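Local coordinates for AT-less polyketide synthase (Streptomyces platensis subsp. rosaceus, PDB 4TKT), which probably extends polyketide chains by decarboxylative condensation, as a ketosynthase domain of the AT-less type I synthase linked to isomigrastatin biosynthesis, at residues W28-L32 and A33-S37. Numbering follows the deposited sequence.
Sequences WENLL and AGRDS
Glu-29 meets the chain beyond its helix through its backbone: the carbonyl O accepts the amide of Ala-33, N to O 3.0 Å, an i to i+4 bond of the final turn of helix 24-32. The methyl of Ala-33 lies against that same oxygen.

Asn-30 carries most of the contact. Its carbonyl O takes the N-H of Arg-35 at 2.9 Å, nearly straight at 168°, a bond that spans five residues where a continuing helix would span four. That long reach, the positive phi of Gly-34 and a second, weaker bond from Gly-34 N to Leu-31 O together make a Schellman motif. In the side chain, the Asn-30 amide offers OD1 to Arg-35 NH1; at 2.8 Å the pair is close, but the N-H points poorly and the bond is weak. OD1 sits at the edge of the guanidinium, whose plane stands 80° from that of the amide. Arg-35 gets there by a fold in its chain: CG leaves anti to the backbone N, and the chain then bends at chi3 (-61°). This brings NH1 back to within 3.4 Å of Asn-30 CA. The other half of the amide, ND2, donates to Gly-20 O.

Leu-31 O receives the Gly-34 amide in that second bond of the motif, N to O 3.4 Å, while its side chain packs on Lys-373 of helix 366-380. The Leu-32 side chain touches Thr-382.

The exit is therefore fixed chiefly by backbone bonds. The Asn-30 side chain ties the turn to the loop at Gly-20 through ND2, while OD1 meets Arg-35 NH1. The positive charge of the guanidinium probably polarises the OD1 carbonyl, although the poor N-H angle suggests a minor contribution from the bond itself.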
loop_
_atom_site.group_PDB
_atom_site.type_symbol
_atom_site.label_atom_id
_atom_site.label_comp_id
_atom_site.label_asym_id
_atom_site.label_seq_id
_atom_site.Cartn_x
_atom_site.Cartn_y
_atom_site.Cartn_z
ATOM N N TRP A 28 2.289 -7.321 -8.682
ATOM C CA TRP A 28 3.354 -7.295 -9.674
ATOM C C TRP A 28 3.126 -8.341 -10.757
ATOM O O TRP A 28 3.373 -8.089 -11.936
ATOM C CB TRP A 28 4.719 -7.519 -9.023
ATOM C CG TRP A 28 5.819 -7.653 -10.031
ATOM C CD1 TRP A 28 6.569 -8.765 -10.283
ATOM C CD2 TRP A 28 6.275 -6.646 -10.941
ATOM N NE1 TRP A 28 7.472 -8.508 -11.287
ATOM C CE2 TRP A 28 7.312 -7.214 -11.708
ATOM C CE3 TRP A 28 5.913 -5.315 -11.177
ATOM C CZ2 TRP A 28 7.989 -6.500 -12.696
ATOM C CZ3 TRP A 28 6.587 -4.607 -12.158
ATOM C CH2 TRP A 28 7.612 -5.201 -12.905
ATOM N N GLU A 29 2.662 -9.516 -10.353
ATOM C CA GLU A 29 2.385 -10.583 -11.303
ATOM C C GLU A 29 1.303 -10.152 -12.287
ATOM O O GLU A 29 1.428 -10.363 -13.492
ATOM C CB GLU A 29 1.970 -11.862 -10.573
ATOM C CG GLU A 29 3.056 -12.439 -9.675
ATOM C CD GLU A 29 2.583 -13.648 -8.884
ATOM O OE1 GLU A 29 1.412 -14.050 -9.051
ATOM O OE2 GLU A 29 3.384 -14.194 -8.093
ATOM N N ASN A 30 0.250 -9.532 -11.766
ATOM C CA ASN A 30 -0.826 -9.014 -12.604
ATOM C C ASN A 30 -0.343 -7.921 -13.551
ATOM O O ASN A 30 -0.693 -7.908 -14.732
ATOM C CB ASN A 30 -1.963 -8.477 -11.734
ATOM C CG ASN A 30 -2.658 -9.567 -10.950
ATOM O OD1 ASN A 30 -2.257 -10.729 -10.989
ATOM N ND2 ASN A 30 -3.706 -9.196 -10.223
ATOM N N LEU A 31 0.460 -7.003 -13.021
ATOM C CA LEU A 31 0.999 -5.904 -13.809
ATOM C C LEU A 31 1.932 -6.413 -14.902
ATOM O O LEU A 31 1.935 -5.898 -16.020
ATOM C CB LEU A 31 1.740 -4.911 -12.910
ATOM C CG LEU A 31 0.887 -4.023 -12.004
ATOM C CD1 LEU A 31 1.775 -3.202 -11.085
ATOM C CD2 LEU A 31 -0.010 -3.118 -12.834
ATOM N N LEU A 32 2.723 -7.426 -14.571
ATOM C CA LEU A 32 3.693 -7.968 -15.510
ATOM C C LEU A 32 3.004 -8.726 -16.639
ATOM O O LEU A 32 3.437 -8.669 -17.788
ATOM C CB LEU A 32 4.683 -8.881 -14.786
ATOM C CG LEU A 32 5.838 -9.435 -15.620
ATOM C CD1 LEU A 32 6.560 -8.315 -16.350
ATOM C CD2 LEU A 32 6.801 -10.201 -14.729
ATOM N N ALA A 33 1.923 -9.423 -16.306
ATOM C CA ALA A 33 1.205 -10.229 -17.286
ATOM C C ALA A 33 0.179 -9.407 -18.064
ATOM O O ALA A 33 -0.533 -9.938 -18.918
ATOM C CB ALA A 33 0.526 -11.406 -16.603
ATOM N N GLY A 34 0.108 -8.113 -17.767
ATOM C CA GLY A 34 -0.825 -7.225 -18.439
ATOM C C GLY A 34 -2.265 -7.626 -18.194
ATOM O O GLY A 34 -3.117 -7.504 -19.073
ATOM N N ARG A 35 -2.534 -8.107 -16.985
ATOM C CA ARG A 35 -3.844 -8.640 -16.645
ATOM C C ARG A 35 -4.869 -7.541 -16.370
ATOM O O ARG A 35 -4.559 -6.523 -15.748
ATOM C CB ARG A 35 -3.727 -9.570 -15.435
ATOM C CG ARG A 35 -5.004 -10.317 -15.090
ATOM C CD ARG A 35 -4.724 -11.517 -14.195
ATOM N NE ARG A 35 -3.844 -12.487 -14.844
ATOM C CZ ARG A 35 -2.583 -12.712 -14.487
ATOM N NH1 ARG A 35 -2.047 -12.043 -13.476
ATOM N NH2 ARG A 35 -1.860 -13.613 -15.138
ATOM N N ASP A 36 -6.088 -7.759 -16.852
ATOM C CA ASP A 36 -7.217 -6.875 -16.581
ATOM C C ASP A 36 -8.010 -7.432 -15.403
ATOM O O ASP A 36 -8.513 -8.552 -15.463
ATOM C CB ASP A 36 -8.106 -6.745 -17.824
ATOM C CG ASP A 36 -9.181 -5.677 -17.681
ATOM O OD1 ASP A 36 -9.448 -5.219 -16.550
ATOM O OD2 ASP A 36 -9.771 -5.298 -18.716
ATOM N N SER A 37 -8.126 -6.652 -14.332
ATOM C CA SER A 37 -8.783 -7.137 -13.121
ATOM C C SER A 37 -10.183 -6.561 -12.932
ATOM O O SER A 37 -10.764 -6.675 -11.854
ATOM C CB SER A 37 -7.925 -6.824 -11.894
ATOM O OG SER A 37 -6.671 -7.480 -11.970
#